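Cortical-lytic enzyme (Clostridium perfringens, PDB 5JIP) is a glycoside hydrolase family 25 muramidase, probably with lysozyme activity, that takes part in hydrolysis of cortical peptidoglycan during spore germination. Local coordinates at residues E62-G67 / D102-D107; V86-Q91 / V128-R133; Y158-V163 / P191-W196; G272-P275 / K280-I283. All blocks are in the same frame, centred on the assembly; numbering follows the deposited sequence.

Contact 1 of 4, residues E62-G67 / D102-D107; sequences ECRRLG and DGDYGD
R64, near the C-terminal end of helix 56-66, places its guanidinium between the carboxylates of D104 and D107 in a salt-bridge network that ties this outer helix of the TIM-barrel-type catalytic domain to the loop before strand 111-113. The two acids are gripped differently. D104 is met end-on: R64 NH2 donates to D104 OD1 at 2.9 Å along an almost straight bond (179°) lying in the guanidinium plane, while R64 NH1 reaches D104 OD2 at 3.0 Å from above the carboxylate. D107 is met side-on, with R64 NE at 3.0 Å and R64 NH2 at 2.9 Å both converging on D107 OD1 from the same face of its plane. R64 NE also makes a weak bond to D107 OD2. R64 NH2 thus serves both acids at once, which fixes the rotation of the guanidinium although neither carboxylate lies flat with it. A bend at chi2 (-79°) brings the R64 chain round to the loop.

Hydrogen bonds to the backbone set the acids in place. D107 OD2 accepts from the amide of C70, at the start of the next barrel strand, and the D107 side chain touches M230, a magnesium-binding residue. The helix closes at G67 in a Schellman motif: phi turns positive and G67 N bonds back to R64 O. In the loop, D104 OD1 closes an Asx turn by accepting from G106 N at 3.0 Å, so one carboxylate oxygen holds both the arginine and its own turn.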
loop_
_atom_site.group_PDB
_atom_site.type_symbol
_atom_site.label_atom_id
_atom_site.label_comp_id
_atom_site.label_asym_id
_atom_site.label_seq_id
_atom_site.Cartn_x
_atom_site.Cartn_y
_atom_site.Cartn_z
ATOM N N GLU A 62 8.392 31.523 4.377
ATOM C CA GLU A 62 9.119 31.438 5.644
ATOM C C GLU A 62 9.009 30.048 6.267
ATOM O O GLU A 62 9.980 29.540 6.838
ATOM C CB GLU A 62 8.604 32.508 6.599
ATOM C CG GLU A 62 9.333 32.575 7.947
ATOM C CD GLU A 62 10.767 33.031 7.843
ATOM O OE1 GLU A 62 11.255 33.337 6.735
ATOM O OE2 GLU A 62 11.418 33.062 8.898
ATOM N N CYS A 63 7.847 29.398 6.166
ATOM C CA CYS A 63 7.769 28.025 6.655
ATOM C C CYS A 63 8.755 27.131 5.913
ATOM O O CYS A 63 9.436 26.291 6.521
ATOM C CB CYS A 63 6.338 27.492 6.524
ATOM S SG CYS A 63 5.186 28.113 7.763
ATOM N N ARG A 64 8.837 27.284 4.597
ATOM C CA ARG A 64 9.773 26.481 3.825
ATOM C C ARG A 64 11.202 26.814 4.213
ATOM O O ARG A 64 12.054 25.915 4.326
ATOM C CB ARG A 64 9.561 26.711 2.336
ATOM C CG ARG A 64 8.399 25.842 1.725
ATOM C CD ARG A 64 8.895 24.435 1.478
ATOM N NE ARG A 64 7.846 23.492 1.085
ATOM C CZ ARG A 64 7.412 23.329 -0.163
ATOM N NH1 ARG A 64 7.899 24.090 -1.136
ATOM N NH2 ARG A 64 6.474 22.411 -0.426
ATOM N N ARG A 65 11.483 28.101 4.413
ATOM C CA ARG A 65 12.836 28.507 4.777
ATOM C C ARG A 65 13.238 27.865 6.103
ATOM O O ARG A 65 14.402 27.492 6.299
ATOM C CB ARG A 65 12.937 30.032 4.860
ATOM C CG ARG A 65 14.417 30.559 4.943
ATOM C CD ARG A 65 14.514 32.075 5.129
ATOM N NE ARG A 65 14.037 32.381 6.454
ATOM C CZ ARG A 65 14.746 32.213 7.558
ATOM N NH1 ARG A 65 16.014 31.821 7.491
ATOM N NH2 ARG A 65 14.173 32.443 8.724
ATOM N N LEU A 66 12.288 27.729 7.022
ATOM C CA LEU A 66 12.564 27.173 8.340
ATOM C C LEU A 66 12.395 25.660 8.407
ATOM O O LEU A 66 12.643 25.068 9.468
ATOM C CB LEU A 66 11.655 27.811 9.382
ATOM C CG LEU A 66 11.903 29.296 9.631
ATOM C CD1 LEU A 66 10.858 29.861 10.567
ATOM C CD2 LEU A 66 13.273 29.515 10.164
ATOM N N GLY A 67 11.997 25.020 7.317
ATOM C CA GLY A 67 11.826 23.593 7.340
ATOM C C GLY A 67 10.590 23.130 8.081
ATOM O O GLY A 67 10.536 21.973 8.490
ATOM N N ASP A 102 6.783 26.250 -8.733
ATOM C CA ASP A 102 6.170 25.614 -9.890
ATOM C C ASP A 102 6.091 24.116 -9.652
ATOM O O ASP A 102 7.047 23.502 -9.176
ATOM C CB ASP A 102 6.965 25.922 -11.159
ATOM C CG ASP A 102 6.799 27.362 -11.622
ATOM O OD1 ASP A 102 5.811 28.024 -11.229
ATOM O OD2 ASP A 102 7.657 27.833 -12.401
ATOM N N GLY A 103 4.936 23.535 -9.949
ATOM C CA GLY A 103 4.764 22.113 -9.787
ATOM C C GLY A 103 4.822 21.617 -8.357
ATOM O O GLY A 103 4.975 20.413 -8.136
ATOM N N ASP A 104 4.668 22.503 -7.376
ATOM C CA ASP A 104 4.797 22.160 -5.958
ATOM C C ASP A 104 3.528 22.611 -5.256
ATOM O O ASP A 104 3.155 23.779 -5.360
ATOM C CB ASP A 104 6.034 22.853 -5.358
ATOM C CG ASP A 104 6.379 22.393 -3.938
ATOM O OD1 ASP A 104 5.477 22.053 -3.138
ATOM O OD2 ASP A 104 7.585 22.437 -3.613
ATOM N N TYR A 105 2.866 21.697 -4.543
ATOM C CA TYR A 105 1.566 22.002 -3.963
ATOM C C TYR A 105 1.589 21.940 -2.433
ATOM O O TYR A 105 0.526 21.884 -1.806
ATOM C CB TYR A 105 0.500 21.061 -4.559
ATOM C CG TYR A 105 0.523 21.090 -6.078
ATOM C CD1 TYR A 105 -0.065 22.125 -6.765
ATOM C CD2 TYR A 105 1.173 20.106 -6.810
ATOM C CE1 TYR A 105 -0.011 22.190 -8.139
ATOM C CE2 TYR A 105 1.240 20.164 -8.183
ATOM C CZ TYR A 105 0.637 21.194 -8.841
ATOM O OH TYR A 105 0.698 21.238 -10.229
ATOM N N GLY A 106 2.771 21.999 -1.824
ATOM C CA GLY A 106 2.922 22.043 -0.382
ATOM C C GLY A 106 3.483 20.742 0.167
ATOM O O GLY A 106 3.523 19.711 -0.502
ATOM N N ASP A 107 3.916 20.806 1.433
ATOM C CA ASP A 107 4.383 19.605 2.113
ATOM C C ASP A 107 3.220 18.735 2.576
ATOM O O ASP A 107 3.264 17.506 2.451
ATOM C CB ASP A 107 5.232 19.982 3.317
ATOM C CG ASP A 107 6.324 20.965 2.973
ATOM O OD1 ASP A 107 6.969 20.769 1.923
ATOM O OD2 ASP A 107 6.548 21.888 3.786
#

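Contact 2 of 4, residues V86-Q91 / V128-R133; sequences VIQADQ and VNWIDR
V86 on helix 83-100 and R133 on helix 124-142 mark the closest backbone approach, with V86 CA and R133 CA 6.8 Å apart. The two helices are successive outer helices of the TIM-barrel-type domain, and two pairs of side chains bridge them. In the first, the V86 methyl CG2 lies 3.8 Å from R133 CD and almost as near to CG, so the arginine contributes its aliphatic shaft. R133 CG starts anti to the backbone N (chi1 171°), and the chain then bends at both chi2 and chi3, laying its methylenes beside the valine.

The second pair lies on the more buried side. The Q88 side chain, extended beyond CG, meets W130 at about a right angle and sets its amide against the edge of the six-membered ring. Q88 OE1 is 3.6 Å from W130 CH2, and Q88 NE2 is equally near CZ2, while the amide and indole planes are turned 54° apart. The polar ends of both residues have partners elsewhere. Q88 OE1 bonds to H74 NE2 on strand 70-75 and Q88 NE2 to the carbonyl of K77, while W130 NE1 bonds to S84 OG at the start of the first helix.

Between the two segments the contact is therefore van der Waals packing, and the hydrogen bonds to the barrel strand and its loop are what fix the rotation of the Q88 amide that the indole edge abuts.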
loop_
_atom_site.group_PDB
_atom_site.type_symbol
_atom_site.label_atom_id
_atom_site.label_comp_id
_atom_site.label_asym_id
_atom_site.label_seq_id
_atom_site.Cartn_x
_atom_site.Cartn_y
_atom_site.Cartn_z
ATOM N N VAL A 86 -14.573 23.232 -10.890
ATOM C CA VAL A 86 -13.384 23.153 -11.732
ATOM C C VAL A 86 -12.625 24.470 -11.693
ATOM O O VAL A 86 -11.397 24.491 -11.593
ATOM C CB VAL A 86 -13.786 22.777 -13.173
ATOM C CG1 VAL A 86 -12.592 22.781 -14.095
ATOM C CG2 VAL A 86 -14.462 21.432 -13.194
ATOM N N ILE A 87 -13.339 25.594 -11.790
ATOM C CA ILE A 87 -12.674 26.896 -11.756
ATOM C C ILE A 87 -11.927 27.090 -10.448
ATOM O O ILE A 87 -10.775 27.547 -10.435
ATOM C CB ILE A 87 -13.691 28.024 -11.981
ATOM C CG1 ILE A 87 -14.158 27.993 -13.434
ATOM C CG2 ILE A 87 -13.102 29.390 -11.580
ATOM C CD1 ILE A 87 -15.418 28.786 -13.652
ATOM N N GLN A 88 -12.588 26.811 -9.325
ATOM C CA GLN A 88 -11.932 27.025 -8.045
ATOM C C GLN A 88 -10.769 26.067 -7.861
ATOM O O GLN A 88 -9.718 26.469 -7.351
ATOM C CB GLN A 88 -12.924 26.908 -6.904
ATOM C CG GLN A 88 -13.803 28.155 -6.803
ATOM C CD GLN A 88 -14.872 28.044 -5.766
ATOM O OE1 GLN A 88 -14.611 27.706 -4.603
ATOM N NE2 GLN A 88 -16.096 28.360 -6.169
ATOM N N ALA A 89 -10.917 24.812 -8.295
ATOM C CA ALA A 89 -9.778 23.898 -8.208
ATOM C C ALA A 89 -8.603 24.408 -9.038
ATOM O O ALA A 89 -7.449 24.387 -8.583
ATOM C CB ALA A 89 -10.169 22.489 -8.654
ATOM N N ASP A 90 -8.868 24.888 -10.254
ATOM C CA ASP A 90 -7.777 25.405 -11.068
ATOM C C ASP A 90 -7.144 26.632 -10.427
ATOM O O ASP A 90 -5.930 26.820 -10.515
ATOM C CB ASP A 90 -8.265 25.750 -12.477
ATOM C CG ASP A 90 -8.483 24.519 -13.350
ATOM O OD1 ASP A 90 -8.105 23.389 -12.962
ATOM O OD2 ASP A 90 -9.036 24.684 -14.445
ATOM N N GLN A 91 -7.956 27.492 -9.799
ATOM C CA GLN A 91 -7.414 28.692 -9.158
ATOM C C GLN A 91 -6.535 28.328 -7.971
ATOM O O GLN A 91 -5.465 28.915 -7.772
ATOM C CB GLN A 91 -8.553 29.600 -8.702
ATOM C CG GLN A 91 -9.308 30.296 -9.844
ATOM C CD GLN A 91 -10.633 30.918 -9.389
ATOM O OE1 GLN A 91 -11.244 30.465 -8.426
ATOM N NE2 GLN A 91 -11.079 31.942 -10.092
ATOM N N VAL A 128 -22.276 17.636 -2.166
ATOM C CA VAL A 128 -21.269 16.593 -2.295
ATOM C C VAL A 128 -20.784 16.493 -3.739
ATOM O O VAL A 128 -19.591 16.320 -3.975
ATOM C CB VAL A 128 -21.815 15.249 -1.761
ATOM C CG1 VAL A 128 -20.879 14.100 -2.096
ATOM C CG2 VAL A 128 -22.048 15.280 -0.228
ATOM N N ASN A 129 -21.691 16.556 -4.730
ATOM C CA ASN A 129 -21.255 16.568 -6.119
ATOM C C ASN A 129 -20.254 17.695 -6.391
ATOM O O ASN A 129 -19.302 17.518 -7.160
ATOM C CB ASN A 129 -22.454 16.708 -7.052
ATOM C CG ASN A 129 -23.194 15.407 -7.243
ATOM O OD1 ASN A 129 -22.786 14.353 -6.734
ATOM N ND2 ASN A 129 -24.281 15.469 -7.990
ATOM N N TRP A 130 -20.474 18.868 -5.800
ATOM C CA TRP A 130 -19.553 19.985 -6.013
ATOM C C TRP A 130 -18.178 19.687 -5.424
ATOM O O TRP A 130 -17.156 19.869 -6.085
ATOM C CB TRP A 130 -20.142 21.263 -5.417
ATOM C CG TRP A 130 -19.375 22.470 -5.780
ATOM C CD1 TRP A 130 -19.637 23.346 -6.805
ATOM C CD2 TRP A 130 -18.191 22.955 -5.136
ATOM N NE1 TRP A 130 -18.684 24.332 -6.834
ATOM C CE2 TRP A 130 -17.787 24.115 -5.818
ATOM C CE3 TRP A 130 -17.427 22.513 -4.042
ATOM C CZ2 TRP A 130 -16.657 24.862 -5.428
ATOM C CZ3 TRP A 130 -16.316 23.241 -3.672
ATOM C CH2 TRP A 130 -15.944 24.410 -4.360
ATOM N N ILE A 131 -18.139 19.189 -4.185
ATOM C CA ILE A 131 -16.872 18.810 -3.565
ATOM C C ILE A 131 -16.173 17.736 -4.389
ATOM O O ILE A 131 -14.972 17.812 -4.658
ATOM C CB ILE A 131 -17.123 18.331 -2.132
ATOM C CG1 ILE A 131 -17.708 19.469 -1.316
ATOM C CG2 ILE A 131 -15.835 17.731 -1.531
ATOM C CD1 ILE A 131 -18.182 19.017 0.041
ATOM N N ASP A 132 -16.925 16.711 -4.783
ATOM C CA ASP A 132 -16.381 15.586 -5.528
ATOM C C ASP A 132 -15.796 16.040 -6.862
ATOM O O ASP A 132 -14.772 15.523 -7.312
ATOM C CB ASP A 132 -17.515 14.573 -5.724
ATOM C CG ASP A 132 -17.028 13.159 -5.972
ATOM O OD1 ASP A 132 -15.877 12.821 -5.628
ATOM O OD2 ASP A 132 -17.834 12.379 -6.513
ATOM N N ARG A 133 -16.442 17.010 -7.520
ATOM C CA ARG A 133 -15.911 17.519 -8.771
ATOM C C ARG A 133 -14.621 18.285 -8.538
ATOM O O ARG A 133 -13.665 18.165 -9.317
ATOM C CB ARG A 133 -16.952 18.424 -9.449
ATOM C CG ARG A 133 -16.422 19.189 -10.666
ATOM C CD ARG A 133 -16.025 18.264 -11.818
ATOM N NE ARG A 133 -17.156 17.441 -12.244
ATOM C CZ ARG A 133 -18.024 17.780 -13.197
ATOM N NH1 ARG A 133 -19.023 16.956 -13.507
ATOM N NH2 ARG A 133 -17.902 18.933 -13.848
#

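Contact 3 of 4, residues Y158-V163 / P191-W196; sequences YDDFKV and PNVGGW
D160 and F161 meet G194 and W196 in a loop-to-loop contact at the periphery of the TIM-barrel-type domain, where the turn following helix 152-157 lies against the connection between strands 175-178 and 201-208. Both partners use left-handed backbone conformations: D159, D160 and F161 have positive phi in succession, and G194 and G195 occupy the middle of a type I' turn running from V193 to W196, closed by W196 N bonding to V193 O.

A hydrogen bond joins the loops. G194 N donates to D160 OD1 at 2.9 Å, approaching from well above the carboxylate plane at an N-H...O angle of 148°. D160 OD1 also lies 3.3 Å from V193 CB. Alongside, G194 CA comes within 3.2 Å of D160 O in a CA-H...O contact, so a single aspartate meets G194 through both side chain and carbonyl.

F161 supplies the apolar half. With CG beside its backbone N (chi1 -78°), its ring points F161 CD2 at W196 CH2, 3.8 Å away, at the edge of the phenyl ring. G194 O lies over one indole face, offset toward the rim. F154 and L170 also pack on F161.

With no side chain, and with positive phi, G194 can sit between D160 and the indole of W196; the D160 carboxylate holds the turn by its G194 amide, and the bond of W196 NE1 to M173 O sets the indole beside F161.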
loop_
_atom_site.group_PDB
_atom_site.type_symbol
_atom_site.label_atom_id
_atom_site.label_comp_id
_atom_site.label_asym_id
_atom_site.label_seq_id
_atom_site.Cartn_x
_atom_site.Cartn_y
_atom_site.Cartn_z
ATOM N N TYR A 158 -26.039 18.368 6.534
ATOM C CA TYR A 158 -26.127 17.773 5.208
ATOM C C TYR A 158 -26.273 16.259 5.297
ATOM O O TYR A 158 -25.726 15.515 4.485
ATOM C CB TYR A 158 -24.920 18.173 4.376
ATOM C CG TYR A 158 -25.049 19.577 3.850
ATOM C CD1 TYR A 158 -25.788 19.837 2.705
ATOM C CD2 TYR A 158 -24.463 20.650 4.521
ATOM C CE1 TYR A 158 -25.926 21.121 2.222
ATOM C CE2 TYR A 158 -24.592 21.943 4.045
ATOM C CZ TYR A 158 -25.318 22.172 2.898
ATOM O OH TYR A 158 -25.453 23.440 2.406
ATOM N N ASP A 159 -27.012 15.798 6.307
ATOM C CA ASP A 159 -27.402 14.394 6.406
ATOM C C ASP A 159 -26.182 13.496 6.494
ATOM O O ASP A 159 -26.145 12.433 5.873
ATOM C CB ASP A 159 -28.254 13.956 5.209
ATOM C CG ASP A 159 -29.623 14.594 5.187
ATOM O OD1 ASP A 159 -30.374 14.435 6.173
ATOM O OD2 ASP A 159 -29.940 15.242 4.165
ATOM N N ASP A 160 -25.160 13.911 7.243
ATOM C CA ASP A 160 -23.985 13.065 7.392
ATOM C C ASP A 160 -23.230 12.923 6.076
ATOM O O ASP A 160 -22.441 11.994 5.910
ATOM C CB ASP A 160 -24.406 11.677 7.910
ATOM C CG ASP A 160 -23.349 10.999 8.787
ATOM O OD1 ASP A 160 -22.553 11.703 9.425
ATOM O OD2 ASP A 160 -23.341 9.740 8.874
ATOM N N PHE A 161 -23.478 13.805 5.111
ATOM C CA PHE A 161 -22.905 13.697 3.769
ATOM C C PHE A 161 -23.299 12.386 3.095
ATOM O O PHE A 161 -22.613 11.901 2.190
ATOM C CB PHE A 161 -21.373 13.821 3.788
ATOM C CG PHE A 161 -20.863 15.221 3.919
ATOM C CD1 PHE A 161 -21.718 16.307 4.091
ATOM C CD2 PHE A 161 -19.502 15.460 3.832
ATOM C CE1 PHE A 161 -21.207 17.612 4.196
ATOM C CE2 PHE A 161 -19.005 16.735 3.934
ATOM C CZ PHE A 161 -19.861 17.816 4.128
ATOM N N LYS A 162 -24.426 11.820 3.500
ATOM C CA LYS A 162 -24.979 10.656 2.809
ATOM C C LYS A 162 -25.760 11.114 1.592
ATOM O O LYS A 162 -26.676 11.930 1.708
ATOM C CB LYS A 162 -25.869 9.852 3.747
ATOM C CG LYS A 162 -26.368 8.545 3.122
ATOM C CD LYS A 162 -27.037 7.660 4.150
ATOM C CE LYS A 162 -27.299 6.272 3.569
ATOM N NZ LYS A 162 -28.102 5.378 4.471
ATOM N N VAL A 163 -25.383 10.620 0.423
ATOM C CA VAL A 163 -26.027 10.998 -0.829
ATOM C C VAL A 163 -27.055 9.924 -1.165
ATOM O O VAL A 163 -26.681 8.751 -1.273
ATOM C CB VAL A 163 -25.019 11.153 -1.964
ATOM C CG1 VAL A 163 -25.751 11.388 -3.302
ATOM C CG2 VAL A 163 -24.071 12.312 -1.617
ATOM N N PRO A 191 -16.984 11.899 16.968
ATOM C CA PRO A 191 -17.635 10.637 16.618
ATOM C C PRO A 191 -17.315 10.243 15.192
ATOM O O PRO A 191 -16.954 11.065 14.354
ATOM C CB PRO A 191 -19.123 10.950 16.775
ATOM C CG PRO A 191 -19.228 12.356 16.409
ATOM C CD PRO A 191 -17.951 13.011 16.926
ATOM N N ASN A 192 -17.521 8.968 14.900
ATOM C CA ASN A 192 -17.367 8.485 13.532
ATOM C C ASN A 192 -18.598 8.898 12.730
ATOM O O ASN A 192 -19.730 8.613 13.125
ATOM C CB ASN A 192 -17.136 6.970 13.522
ATOM C CG ASN A 192 -15.738 6.572 14.074
ATOM O OD1 ASN A 192 -14.777 7.362 14.094
ATOM N ND2 ASN A 192 -15.624 5.327 14.485
ATOM N N VAL A 193 -18.383 9.599 11.616
ATOM C CA VAL A 193 -19.454 10.210 10.835
ATOM C C VAL A 193 -19.072 10.200 9.361
ATOM O O VAL A 193 -17.907 10.013 8.998
ATOM C CB VAL A 193 -19.764 11.663 11.280
ATOM C CG1 VAL A 193 -20.302 11.692 12.701
ATOM C CG2 VAL A 193 -18.553 12.535 11.166
ATOM N N GLY A 194 -20.071 10.439 8.510
ATOM C CA GLY A 194 -19.861 10.595 7.083
ATOM C C GLY A 194 -19.275 9.395 6.384
ATOM O O GLY A 194 -18.754 9.535 5.280
ATOM N N GLY A 195 -19.338 8.214 6.986
ATOM C CA GLY A 195 -18.700 7.050 6.406
ATOM C C GLY A 195 -17.194 7.036 6.495
ATOM O O GLY A 195 -16.572 6.096 5.995
ATOM N N TRP A 196 -16.585 8.062 7.089
ATOM C CA TRP A 196 -15.149 8.093 7.298
ATOM C C TRP A 196 -14.763 7.133 8.409
ATOM O O TRP A 196 -15.265 7.241 9.534
ATOM C CB TRP A 196 -14.713 9.513 7.656
ATOM C CG TRP A 196 -14.484 10.393 6.452
ATOM C CD1 TRP A 196 -13.471 10.277 5.523
ATOM C CD2 TRP A 196 -15.249 11.543 6.060
ATOM N NE1 TRP A 196 -13.578 11.268 4.585
ATOM C CE2 TRP A 196 -14.647 12.073 4.906
ATOM C CE3 TRP A 196 -16.378 12.188 6.590
ATOM C CZ2 TRP A 196 -15.155 13.186 4.249
ATOM C CZ3 TRP A 196 -16.866 13.304 5.941
ATOM C CH2 TRP A 196 -16.257 13.789 4.783
#

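Contact 4 of 4, residues G272-P275 / K280-I283; sequences GTLP and KIVI
K280, whose carbonyl lies against L274, ends in an ammonium group that two carboxylates of the second subunit grip: K280 NZ forms salt bridges with D132 and D136 of that chain. Its side chain starts away from strand 272-275 and is fully extended beyond CG, which carries the charge to the subunit interface while the backbone remains beside L274. There L274 CD1 is 3.9 Å from K280 O, in van der Waals contact.

The strands run roughly antiparallel, at 154°, with axes 8.6 Å apart at closest approach, and they belong to different sheets. G272 and L274 pair with V264 and Y262 of strand 259-266, whereas I281 and I283 pair with V249 and I247 of strand 246-250. Three strands facing four, in this order, give the topology of a fibronectin type III-like sandwich, and the present strands are edge strands of the two layers, joined by a short turn.

Between the layers, L274 and I281 cross at about a right angle. L274 CD2 and I281 CD1 are 4.2 Å apart. I281 is stretched out, CG1 being anti to the backbone N (chi1 -174°) and CD1 continuing the line, and its terminal methyl reaches G272 CA at 4.2 Å, over the backbone. W251 packs on both L274 and I281. T273 faces the other way, its OG1 bonded to N263 OD1 of its own chain and to N263 ND2 of the second subunit.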
loop_
_atom_site.group_PDB
_atom_site.type_symbol
_atom_site.label_atom_id
_atom_site.label_comp_id
_atom_site.label_asym_id
_atom_site.label_seq_id
_atom_site.Cartn_x
_atom_site.Cartn_y
_atom_site.Cartn_z
ATOM N N GLY A 272 7.391 -2.260 -12.665
ATOM C CA GLY A 272 6.846 -3.052 -11.580
ATOM C C GLY A 272 6.525 -2.206 -10.370
ATOM O O GLY A 272 6.968 -1.058 -10.235
ATOM N N THR A 273 5.734 -2.808 -9.484
ATOM C CA THR A 273 5.384 -2.233 -8.193
ATOM C C THR A 273 5.911 -3.135 -7.090
ATOM O O THR A 273 5.710 -4.350 -7.134
ATOM C CB THR A 273 3.870 -2.056 -8.064
ATOM O OG1 THR A 273 3.409 -1.220 -9.128
ATOM C CG2 THR A 273 3.499 -1.426 -6.737
ATOM N N LEU A 274 6.605 -2.543 -6.125
ATOM C CA LEU A 274 7.177 -3.295 -5.010
ATOM C C LEU A 274 6.500 -2.881 -3.709
ATOM O O LEU A 274 6.022 -1.745 -3.596
ATOM C CB LEU A 274 8.682 -3.054 -4.883
ATOM C CG LEU A 274 9.622 -3.467 -6.016
ATOM C CD1 LEU A 274 9.379 -4.916 -6.405
ATOM C CD2 LEU A 274 9.496 -2.514 -7.178
ATOM N N PRO A 275 6.453 -3.756 -2.703
ATOM C CA PRO A 275 5.850 -3.401 -1.416
ATOM C C PRO A 275 6.842 -2.627 -0.538
ATOM O O PRO A 275 8.009 -2.435 -0.879
ATOM C CB PRO A 275 5.498 -4.763 -0.812
ATOM C CG PRO A 275 6.623 -5.679 -1.359
ATOM C CD PRO A 275 6.849 -5.178 -2.756
ATOM N N LYS A 280 14.829 -4.026 -3.925
ATOM C CA LYS A 280 15.389 -4.446 -5.198
ATOM C C LYS A 280 14.297 -4.989 -6.121
ATOM O O LYS A 280 13.195 -5.325 -5.689
ATOM C CB LYS A 280 16.475 -5.506 -4.979
ATOM C CG LYS A 280 15.985 -6.772 -4.292
ATOM C CD LYS A 280 17.109 -7.738 -4.083
ATOM C CE LYS A 280 16.698 -8.879 -3.135
ATOM N NZ LYS A 280 17.788 -9.875 -3.054
ATOM N N ILE A 281 14.616 -5.017 -7.411
ATOM C CA ILE A 281 13.792 -5.647 -8.433
ATOM C C ILE A 281 14.729 -6.122 -9.537
ATOM O O ILE A 281 15.736 -5.476 -9.846
ATOM C CB ILE A 281 12.706 -4.698 -8.999
ATOM C CG1 ILE A 281 11.789 -5.453 -9.965
ATOM C CG2 ILE A 281 13.345 -3.532 -9.701
ATOM C CD1 ILE A 281 10.613 -4.633 -10.570
ATOM N N VAL A 282 14.417 -7.272 -10.108
ATOM C CA VAL A 282 15.140 -7.794 -11.257
ATOM C C VAL A 282 14.213 -7.655 -12.445
ATOM O O VAL A 282 13.085 -8.150 -12.408
ATOM C CB VAL A 282 15.556 -9.256 -11.048
ATOM C CG1 VAL A 282 16.455 -9.712 -12.198
ATOM C CG2 VAL A 282 16.208 -9.433 -9.682
ATOM N N ILE A 283 14.673 -6.973 -13.481
ATOM C CA ILE A 283 13.840 -6.595 -14.616
ATOM C C ILE A 283 14.337 -7.332 -15.846
ATOM O O ILE A 283 15.528 -7.268 -16.178
ATOM C CB ILE A 283 13.866 -5.081 -14.863
ATOM C CG1 ILE A 283 13.360 -4.340 -13.629
ATOM C CG2 ILE A 283 13.038 -4.723 -16.091
ATOM C CD1 ILE A 283 13.496 -2.834 -13.755
#

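In the fold
Contacts 1, 2 and 3 lie in the catalytic barrel, contact 4 in the C-terminal beta sandwich. Helix 83-100 carries segment 86-91 of contact 2 and leads into loop 102-107 of contact 1; the centres are about 24 Å apart. Contacts 2 and 3 touch directly, V128 CG1 packing on V163 CG2 at 3.7 Å, whereas contact 3 lies across the chain's centre from contact 1, about 33 Å between centres. Contact 1 approaches the magnesium site: the D107 side chain is about 10 Å from the ion and about 4 Å from that of M230. The nearest atoms of contact 4 are about 20 Å from contact 1 and about 24 Å from contacts 2 and 3, yet K280 bonds to D132 of contact 2 in the second subunit.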